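Local coordinates for protein class I phosphodiesterase PDEB1 (Leishmania major, PDB 2R8Q) that belongs to the class I phosphodiesterases, with an all-helical, metal-binding catalytic domain that holds a zinc ion, a magnesium ion and 3-isobutyl-1-methylxanthine, at residues Leu66-Gly71 / Cys78-Leu83; Glu127-Val132 / Val200-Arg205; Thr227-Ser232 / Asp239-Leu244. All blocks are in the same frame, centred on the assembly; numbering follows the deposited sequence.

Contact 1: Leu66-Gly71 / Cys78-Leu83; sequences LLWNSG and CREQTL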
loop_
_atom_site.group_PDB
_atom_site.type_symbol
_atom_site.label_atom_id
_atom_site.label_comp_id
_atom_site.label_asym_id
_atom_site.label_seq_id
_atom_site.Cartn_x
_atom_site.Cartn_y
_atom_site.Cartn_z
ATOM N N LEU A 66 6.187 9.460 28.275
ATOM C CA LEU A 66 6.675 8.108 28.500
ATOM C C LEU A 66 7.884 7.772 27.635
ATOM O O LEU A 66 8.893 7.281 28.140
ATOM C CB LEU A 66 5.561 7.092 28.235
ATOM C CG LEU A 66 5.929 5.624 28.472
ATOM C CD1 LEU A 66 6.245 5.394 29.945
ATOM C CD2 LEU A 66 4.772 4.736 28.038
ATOM N N LEU A 67 7.788 8.046 26.338
ATOM C CA LEU A 67 8.885 7.732 25.432
ATOM C C LEU A 67 10.111 8.622 25.599
ATOM O O LEU A 67 11.232 8.120 25.647
ATOM C CB LEU A 67 8.401 7.766 23.981
ATOM C CG LEU A 67 7.343 6.709 23.637
ATOM C CD1 LEU A 67 7.084 6.733 22.143
ATOM C CD2 LEU A 67 7.818 5.325 24.068
ATOM N N TRP A 68 9.923 9.933 25.700
ATOM C CA TRP A 68 11.089 10.795 25.857
ATOM C C TRP A 68 11.820 10.538 27.168
ATOM O O TRP A 68 13.050 10.439 27.195
ATOM C CB TRP A 68 10.716 12.275 25.784
ATOM C CG TRP A 68 11.936 13.133 25.897
ATOM C CD1 TRP A 68 12.358 13.830 26.996
ATOM C CD2 TRP A 68 12.965 13.277 24.912
ATOM N NE1 TRP A 68 13.591 14.391 26.756
ATOM C CE2 TRP A 68 13.987 14.067 25.484
ATOM C CE3 TRP A 68 13.125 12.810 23.600
ATOM C CZ2 TRP A 68 15.155 14.399 24.790
ATOM C CZ3 TRP A 68 14.286 13.141 22.909
ATOM C CH2 TRP A 68 15.286 13.928 23.509
ATOM N N ASN A 69 11.064 10.427 28.254
ATOM C CA ASN A 69 11.663 10.200 29.562
ATOM C C ASN A 69 12.295 8.822 29.725
ATOM O O ASN A 69 12.982 8.564 30.715
ATOM C CB ASN A 69 10.622 10.441 30.657
ATOM C CG ASN A 69 10.297 11.914 30.832
ATOM O OD1 ASN A 69 9.258 12.272 31.390
ATOM N ND2 ASN A 69 11.193 12.778 30.364
ATOM N N SER A 70 12.068 7.940 28.756
ATOM C CA SER A 70 12.641 6.599 28.813
ATOM C C SER A 70 14.123 6.681 28.476
ATOM O O SER A 70 14.899 5.794 28.827
ATOM C CB SER A 70 11.960 5.670 27.803
ATOM O OG SER A 70 12.368 5.976 26.482
ATOM N N GLY A 71 14.500 7.750 27.781
ATOM C CA GLY A 71 15.884 7.931 27.388
ATOM C C GLY A 71 16.228 7.276 26.062
ATOM O O GLY A 71 17.294 7.530 25.502
ATOM N N CYS A 78 17.164 10.651 18.293
ATOM C CA CYS A 78 15.878 11.203 17.893
ATOM C C CYS A 78 15.689 12.486 18.685
ATOM O O CYS A 78 15.767 12.481 19.911
ATOM C CB CYS A 78 14.741 10.226 18.206
ATOM S SG CYS A 78 13.086 10.854 17.794
ATOM N N ARG A 79 15.460 13.586 17.978
ATOM C CA ARG A 79 15.266 14.873 18.627
ATOM C C ARG A 79 13.865 14.991 19.212
ATOM O O ARG A 79 12.931 14.351 18.739
ATOM C CB ARG A 79 15.519 15.993 17.622
ATOM C CG ARG A 79 16.950 16.013 17.117
ATOM C CD ARG A 79 17.099 16.952 15.950
ATOM N NE ARG A 79 16.319 16.510 14.799
ATOM C CZ ARG A 79 16.277 17.157 13.642
ATOM N NH1 ARG A 79 16.972 18.275 13.492
ATOM N NH2 ARG A 79 15.550 16.691 12.636
ATOM N N GLU A 80 13.740 15.812 20.252
ATOM C CA GLU A 80 12.468 16.032 20.935
ATOM C C GLU A 80 11.316 16.386 20.005
ATOM O O GLU A 80 10.256 15.760 20.056
ATOM C CB GLU A 80 12.623 17.142 21.979
ATOM C CG GLU A 80 13.495 16.762 23.161
ATOM C CD GLU A 80 13.775 17.932 24.082
ATOM O OE1 GLU A 80 14.462 18.881 23.647
ATOM O OE2 GLU A 80 13.308 17.904 25.241
ATOM N N GLN A 81 11.517 17.392 19.161
ATOM C CA GLN A 81 10.472 17.817 18.242
ATOM C C GLN A 81 10.156 16.745 17.204
ATOM O O GLN A 81 9.025 16.644 16.737
ATOM C CB GLN A 81 10.866 19.125 17.548
ATOM C CG GLN A 81 9.775 19.694 16.648
ATOM C CD GLN A 81 10.081 21.104 16.184
ATOM O OE1 GLN A 81 10.237 22.011 16.997
ATOM N NE2 GLN A 81 10.170 21.294 14.874
ATOM N N THR A 82 11.152 15.943 16.841
ATOM C CA THR A 82 10.917 14.884 15.867
ATOM C C THR A 82 9.955 13.868 16.470
ATOM O O THR A 82 9.012 13.433 15.810
ATOM C CB THR A 82 12.221 14.170 15.485
ATOM O OG1 THR A 82 13.174 15.134 15.015
ATOM C CG2 THR A 82 11.962 13.152 14.387
ATOM N N LEU A 83 10.202 13.492 17.721
ATOM C CA LEU A 83 9.339 12.534 18.412
ATOM C C LEU A 83 7.907 13.060 18.515
ATOM O O LEU A 83 6.952 12.332 18.237
ATOM C CB LEU A 83 9.873 12.243 19.816
ATOM C CG LEU A 83 9.006 11.338 20.697
ATOM C CD1 LEU A 83 8.854 9.970 20.036
ATOM C CD2 LEU A 83 9.635 11.195 22.067
#
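The indole of Trp-68 carries this contact, with Glu-80 over one face and Cys-78 at an edge. Glu-80 CG sits 3.4 Å from the centroid of the six-membered ring and 16° off the ring normal, a CH-pi contact. The carboxylate stays above the ring plane, with Glu-80 OE2 3.8 Å from Trp-68 NE1, and its own plane is turned 31° from that of the indole. In the plane of the ring, the carbonyl oxygen of Cys-78 faces the benzo edge, with Trp-68 CZ3 to Cys-78 O at 3.4 Å. Leu-83 comes to the edge as well. Its CD2 methyl lies 4.0 Å from Trp-68 CB and 4.1 Å from Leu-67 CB, so one methyl touches the CB of both residues. Trp-68 has CG anti to the backbone N (chi1 -178°), which swings the indole out across to helix 80-92. Pro-73 and Glu-74 of the short helix 72-75 also touch the tryptophan.

Behind the ring the chain turns sharply. A type I beta turn runs from Trp-68 to Gly-71, and Gly-71 has positive phi. Leu-67 O is held by two donors of one residue, Ser-70 OG at 2.6 Å and Ser-70 N at 3.2 Å. At the far end, Arg-79 NH2 forms a salt bridge with Glu-193 OE1, and Thr-82 OG1 bonds to the other oxygen of Glu-193. The end of helix 55-68 packs on the start of helix 80-92, with the short helix 72-75 in the connection, as part of the all-helical phosphodiesterase catalytic domain.

Contact 2: Glu127-Val132 / Val200-Arg205; sequences ELECYV and VAYAYR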
loop_
_atom_site.group_PDB
_atom_site.type_symbol
_atom_site.label_atom_id
_atom_site.label_comp_id
_atom_site.label_asym_id
_atom_site.label_seq_id
_atom_site.Cartn_x
_atom_site.Cartn_y
_atom_site.Cartn_z
ATOM N N GLU A 127 18.528 -2.517 23.348
ATOM C CA GLU A 127 17.861 -1.242 23.590
ATOM C C GLU A 127 17.222 -0.728 22.303
ATOM O O GLU A 127 16.147 -0.132 22.331
ATOM C CB GLU A 127 18.851 -0.210 24.139
ATOM C CG GLU A 127 19.416 -0.580 25.499
ATOM C CD GLU A 127 20.258 0.525 26.107
ATOM O OE1 GLU A 127 21.145 1.052 25.405
ATOM O OE2 GLU A 127 20.035 0.860 27.291
ATOM N N LEU A 128 17.878 -0.968 21.172
ATOM C CA LEU A 128 17.333 -0.535 19.891
ATOM C C LEU A 128 15.999 -1.230 19.624
ATOM O O LEU A 128 15.049 -0.605 19.153
ATOM C CB LEU A 128 18.313 -0.847 18.752
ATOM C CG LEU A 128 17.799 -0.530 17.342
ATOM C CD1 LEU A 128 17.433 0.943 17.240
ATOM C CD2 LEU A 128 18.861 -0.885 16.310
ATOM N N GLU A 129 15.931 -2.523 19.928
ATOM C CA GLU A 129 14.704 -3.283 19.709
ATOM C C GLU A 129 13.586 -2.809 20.630
ATOM O O GLU A 129 12.417 -2.791 20.240
ATOM C CB GLU A 129 14.991 -4.778 19.877
ATOM C CG GLU A 129 15.943 -5.267 18.793
ATOM C CD GLU A 129 16.493 -6.658 19.016
ATOM O OE1 GLU A 129 16.603 -7.099 20.181
ATOM O OE2 GLU A 129 16.850 -7.303 18.007
ATOM N N CYS A 130 13.936 -2.403 21.848
ATOM C CA CYS A 130 12.928 -1.896 22.777
ATOM C C CYS A 130 12.354 -0.597 22.215
ATOM O O CYS A 130 11.141 -0.376 22.246
ATOM C CB CYS A 130 13.542 -1.634 24.153
ATOM S SG CYS A 130 13.929 -3.135 25.074
ATOM N N TYR A 131 13.238 0.255 21.701
ATOM C CA TYR A 131 12.849 1.536 21.121
ATOM C C TYR A 131 11.930 1.319 19.923
ATOM O O TYR A 131 10.850 1.904 19.840
ATOM C CB TYR A 131 14.104 2.310 20.698
ATOM C CG TYR A 131 13.844 3.634 20.018
ATOM C CD1 TYR A 131 13.016 4.594 20.604
ATOM C CD2 TYR A 131 14.434 3.934 18.793
ATOM C CE1 TYR A 131 12.783 5.818 19.983
ATOM C CE2 TYR A 131 14.207 5.157 18.164
ATOM C CZ TYR A 131 13.380 6.092 18.766
ATOM O OH TYR A 131 13.134 7.290 18.139
ATOM N N VAL A 132 12.359 0.466 18.998
ATOM C CA VAL A 132 11.558 0.181 17.817
ATOM C C VAL A 132 10.199 -0.417 18.185
ATOM O O VAL A 132 9.184 -0.080 17.583
ATOM C CB VAL A 132 12.310 -0.772 16.863
ATOM C CG1 VAL A 132 11.410 -1.169 15.695
ATOM C CG2 VAL A 132 13.577 -0.086 16.354
ATOM N N VAL A 200 18.952 1.499 10.410
ATOM C CA VAL A 200 17.675 1.973 9.881
ATOM C C VAL A 200 16.974 0.824 9.161
ATOM O O VAL A 200 15.780 0.602 9.348
ATOM C CB VAL A 200 17.854 3.154 8.893
ATOM C CG1 VAL A 200 16.533 3.463 8.202
ATOM C CG2 VAL A 200 18.335 4.387 9.641
ATOM N N ALA A 201 17.719 0.088 8.345
ATOM C CA ALA A 201 17.137 -1.038 7.622
ATOM C C ALA A 201 16.663 -2.094 8.616
ATOM O O ALA A 201 15.608 -2.707 8.435
ATOM C CB ALA A 201 18.165 -1.635 6.671
ATOM N N TYR A 202 17.455 -2.305 9.663
ATOM C CA TYR A 202 17.122 -3.280 10.697
ATOM C C TYR A 202 15.829 -2.857 11.397
ATOM O O TYR A 202 14.931 -3.671 11.628
ATOM C CB TYR A 202 18.257 -3.356 11.724
ATOM C CG TYR A 202 18.106 -4.464 12.741
ATOM C CD1 TYR A 202 18.522 -5.765 12.452
ATOM C CD2 TYR A 202 17.546 -4.215 13.995
ATOM C CE1 TYR A 202 18.386 -6.787 13.389
ATOM C CE2 TYR A 202 17.404 -5.228 14.936
ATOM C CZ TYR A 202 17.827 -6.512 14.627
ATOM O OH TYR A 202 17.694 -7.518 15.557
ATOM N N ALA A 203 15.750 -1.572 11.723
ATOM C CA ALA A 203 14.582 -1.015 12.399
ATOM C C ALA A 203 13.311 -1.160 11.568
ATOM O O ALA A 203 12.263 -1.536 12.094
ATOM C CB ALA A 203 14.828 0.450 12.735
ATOM N N TYR A 204 13.392 -0.854 10.274
ATOM C CA TYR A 204 12.218 -0.973 9.419
ATOM C C TYR A 204 11.730 -2.414 9.320
ATOM O O TYR A 204 10.526 -2.670 9.352
ATOM C CB TYR A 204 12.497 -0.433 8.012
ATOM C CG TYR A 204 12.234 1.047 7.863
ATOM C CD1 TYR A 204 13.280 1.968 7.867
ATOM C CD2 TYR A 204 10.930 1.530 7.713
ATOM C CE1 TYR A 204 13.037 3.334 7.721
ATOM C CE2 TYR A 204 10.675 2.892 7.567
ATOM C CZ TYR A 204 11.735 3.788 7.570
ATOM O OH TYR A 204 11.496 5.132 7.399
ATOM N N ARG A 205 12.654 -3.360 9.196
ATOM C CA ARG A 205 12.236 -4.747 9.100
ATOM C C ARG A 205 11.576 -5.200 10.397
ATOM O O ARG A 205 10.598 -5.940 10.375
ATOM C CB ARG A 205 13.424 -5.652 8.756
ATOM C CG ARG A 205 13.021 -7.108 8.542
ATOM C CD ARG A 205 11.818 -7.206 7.612
ATOM N NE ARG A 205 11.319 -8.571 7.466
ATOM C CZ ARG A 205 11.781 -9.447 6.582
ATOM N NH1 ARG A 205 12.759 -9.106 5.752
ATOM N NH2 ARG A 205 11.259 -10.665 6.526
#
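Glu-129 and Tyr-202 lead a buried helix-helix contact between helix 127-139 and helix 197-212, which are far apart in sequence. The axes of the two short segments approach to 10.3 Å and cross at -49°. One polar bond and two apolar touches join them.

Tyr-202 OH donates to Glu-129 OE2 at 2.6 Å. The carboxylate oxygen is met nearly along its C-O axis and lies in the plane of the phenol ring, at its edge. The two flat groups are only 20° apart. The ring reaches the acid because Tyr-202 CG is anti to the backbone N (chi1 -172°), and the glutamate chain is extended beyond CG. The other oxygen, Glu-129 OE1, pairs with Arg-242 and also accepts from Thr-126 N. The acid is thus gripped at both oxygens, which would probably keep it ionised and fixed in rotation.

This is packing inside the helical bundle of the phosphodiesterase catalytic domain. Helix 127-139 runs directly into His-140 and Asp-141, two ligands of the zinc ion. Helix 197-212 has another neighbour: Ala-201, Tyr-204 and Arg-205 pack on Asp-156, Pro-158 and Ile-161 of the second subunit.

Beside the hydrogen bond, Leu-128 CD2 approaches Tyr-202 CD2 at 4.3 Å. Farther along the helix, Val-132 meets Ala-203. Its CG2 methyl packs on Ala-203 CB at 3.9 Å, and its CG1 methyl lies 3.7 Å from Ala-203 O.

Contact 3: Thr227-Ser232 / Asp239-Leu244; sequences TELATS and DTHRRL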
loop_
_atom_site.group_PDB
_atom_site.type_symbol
_atom_site.label_atom_id
_atom_site.label_comp_id
_atom_site.label_asym_id
_atom_site.label_seq_id
_atom_site.Cartn_x
_atom_site.Cartn_y
_atom_site.Cartn_z
ATOM N N THR A 227 6.249 -21.160 20.864
ATOM C CA THR A 227 6.409 -22.349 21.692
ATOM C C THR A 227 7.655 -23.135 21.288
ATOM O O THR A 227 8.389 -23.631 22.148
ATOM C CB THR A 227 5.177 -23.258 21.589
ATOM O OG1 THR A 227 4.002 -22.499 21.902
ATOM C CG2 THR A 227 5.292 -24.422 22.565
ATOM N N GLU A 228 7.895 -23.248 19.983
ATOM C CA GLU A 228 9.071 -23.964 19.497
ATOM C C GLU A 228 10.320 -23.226 19.976
ATOM O O GLU A 228 11.337 -23.844 20.288
ATOM C CB GLU A 228 9.056 -24.049 17.967
ATOM C CG GLU A 228 10.244 -24.790 17.349
ATOM C CD GLU A 228 10.444 -26.182 17.926
ATOM O OE1 GLU A 228 9.438 -26.877 18.178
ATOM O OE2 GLU A 228 11.611 -26.587 18.118
ATOM N N LEU A 229 10.236 -21.900 20.034
ATOM C CA LEU A 229 11.355 -21.089 20.502
ATOM C C LEU A 229 11.671 -21.493 21.939
ATOM O O LEU A 229 12.832 -21.651 22.315
ATOM C CB LEU A 229 10.987 -19.602 20.450
ATOM C CG LEU A 229 11.931 -18.624 21.154
ATOM C CD1 LEU A 229 13.296 -18.677 20.507
ATOM C CD2 LEU A 229 11.358 -17.216 21.086
ATOM N N ALA A 230 10.625 -21.667 22.738
ATOM C CA ALA A 230 10.779 -22.056 24.134
ATOM C C ALA A 230 11.194 -23.521 24.253
ATOM O O ALA A 230 11.898 -23.902 25.189
ATOM C CB ALA A 230 9.472 -21.819 24.887
ATOM N N THR A 231 10.754 -24.338 23.301
ATOM C CA THR A 231 11.076 -25.762 23.289
ATOM C C THR A 231 12.551 -26.008 22.978
ATOM O O THR A 231 13.179 -26.896 23.560
ATOM C CB THR A 231 10.227 -26.513 22.238
ATOM O OG1 THR A 231 8.849 -26.479 22.624
ATOM C CG2 THR A 231 10.684 -27.962 22.114
ATOM N N SER A 232 13.100 -25.222 22.058
ATOM C CA SER A 232 14.496 -25.368 21.668
ATOM C C SER A 232 15.444 -24.561 22.552
ATOM O O SER A 232 16.630 -24.878 22.647
ATOM C CB SER A 232 14.678 -24.965 20.201
ATOM O OG SER A 232 14.198 -23.656 19.957
ATOM N N ASP A 239 19.387 -13.127 16.580
ATOM C CA ASP A 239 18.494 -12.066 16.107
ATOM C C ASP A 239 17.069 -12.530 15.806
ATOM O O ASP A 239 16.113 -11.782 16.025
ATOM C CB ASP A 239 19.051 -11.402 14.844
ATOM C CG ASP A 239 20.394 -10.741 15.063
ATOM O OD1 ASP A 239 20.806 -10.554 16.228
ATOM O OD2 ASP A 239 21.036 -10.396 14.050
ATOM N N THR A 240 16.913 -13.744 15.287
ATOM C CA THR A 240 15.576 -14.233 14.966
ATOM C C THR A 240 14.788 -14.547 16.227
ATOM O O THR A 240 13.571 -14.405 16.251
ATOM C CB THR A 240 15.615 -15.494 14.082
ATOM O OG1 THR A 240 16.121 -16.602 14.839
ATOM C CG2 THR A 240 16.491 -15.249 12.859
ATOM N N HIS A 241 15.481 -14.985 17.273
ATOM C CA HIS A 241 14.812 -15.276 18.530
ATOM C C HIS A 241 14.265 -13.981 19.113
ATOM O O HIS A 241 13.111 -13.917 19.552
ATOM C CB HIS A 241 15.783 -15.911 19.527
ATOM C CG HIS A 241 16.024 -17.368 19.288
ATOM N ND1 HIS A 241 16.644 -18.179 20.214
ATOM C CD2 HIS A 241 15.711 -18.164 18.237
ATOM C CE1 HIS A 241 16.701 -19.413 19.745
ATOM N NE2 HIS A 241 16.141 -19.431 18.548
ATOM N N ARG A 242 15.095 -12.943 19.115
ATOM C CA ARG A 242 14.670 -11.663 19.652
ATOM C C ARG A 242 13.557 -11.062 18.796
ATOM O O ARG A 242 12.671 -10.377 19.313
ATOM C CB ARG A 242 15.862 -10.703 19.761
ATOM C CG ARG A 242 16.994 -11.243 20.630
ATOM C CD ARG A 242 17.916 -10.128 21.100
ATOM N NE ARG A 242 18.313 -9.270 19.990
ATOM C CZ ARG A 242 19.209 -9.597 19.064
ATOM N NH1 ARG A 242 19.831 -10.771 19.110
ATOM N NH2 ARG A 242 19.466 -8.758 18.071
ATOM N N ARG A 243 13.587 -11.326 17.491
ATOM C CA ARG A 243 12.542 -10.800 16.617
ATOM C C ARG A 243 11.208 -11.443 16.976
ATOM O O ARG A 243 10.183 -10.761 17.051
ATOM C CB ARG A 243 12.858 -11.071 15.143
ATOM C CG ARG A 243 11.840 -10.450 14.178
ATOM C CD ARG A 243 11.704 -8.949 14.423
ATOM N NE ARG A 243 13.011 -8.308 14.557
ATOM C CZ ARG A 243 13.769 -7.922 13.537
ATOM N NH1 ARG A 243 13.352 -8.093 12.288
ATOM N NH2 ARG A 243 14.959 -7.385 13.767
ATOM N N LEU A 244 11.216 -12.756 17.198
ATOM C CA LEU A 244 9.995 -13.460 17.561
ATOM C C LEU A 244 9.497 -12.957 18.920
ATOM O O LEU A 244 8.293 -12.895 19.166
ATOM C CB LEU A 244 10.241 -14.972 17.596
ATOM C CG LEU A 244 9.044 -15.862 17.950
ATOM C CD1 LEU A 244 7.830 -15.491 17.111
ATOM C CD2 LEU A 244 9.429 -17.315 17.721
HETATM O O HOH W 1 16.185 -22.294 18.152
#
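Ser-232 OG has two partners, one of which is a water that leads across to His-241. The hydroxyl donates to Glu-228 O at 2.9 Å, tilted 26° from the carbonyl plane, and accepts from the water at 3.0 Å. The same water is hydrogen-bonded to His-241 NE2 at 2.9 Å, in the plane of the imidazole. This bridge joins two consecutive helices of the all-helical phosphodiesterase fold, 219-232 and 239-254, close to the loop between them. Glu-228 O also takes the backbone N of Ser-232, which arrives from the opposite face of the carbonyl plane.

The imidazole is held from both its nitrogens, since His-241 ND1 is bonded to Glu-235 N in the connecting loop. This fixes the ring, and Leu-229 lies on it: the CD1 methyl sits over the centre of one face in a CH-pi contact. Leu-229 has CG anti to the backbone N (chi1 168°), and its two methyls have different partners. CD1 takes the histidine, while Leu-229 CD2 meets Leu-244 CD2 tip to tip at 3.9 Å.

At the start of helix 239-254, Arg-242 closes a salt bridge on Asp-239, three residues back. Arg-242 NH1 meets the anti lone pair of Asp-239 OD1, while Arg-242 NH2 comes to the same oxygen from above the carboxylate plane.

How the contacts relate
The three contacts follow one another along the chain, each closing before the next opens. Contacts 1 and 2 have centres about 15 Å apart, contacts 2 and 3 about 18 Å, and contacts 1 and 3 about 30 Å. Contact 2 links the others. Toward contact 1, Cys-78 CB packs on Tyr-131 OH at 3.3 Å. Toward contact 3, Tyr-202 has a cation-pi contact with Arg-243. Six separate helices supply the segments, and helices 197-212, 219-232 and 239-254 follow one another in the chain. The salt bridge between Glu-129 and Arg-242 ties helix 127-139 to helix 239-254. Both helices lead to zinc ligands, ending near His-140 and at Asp-254.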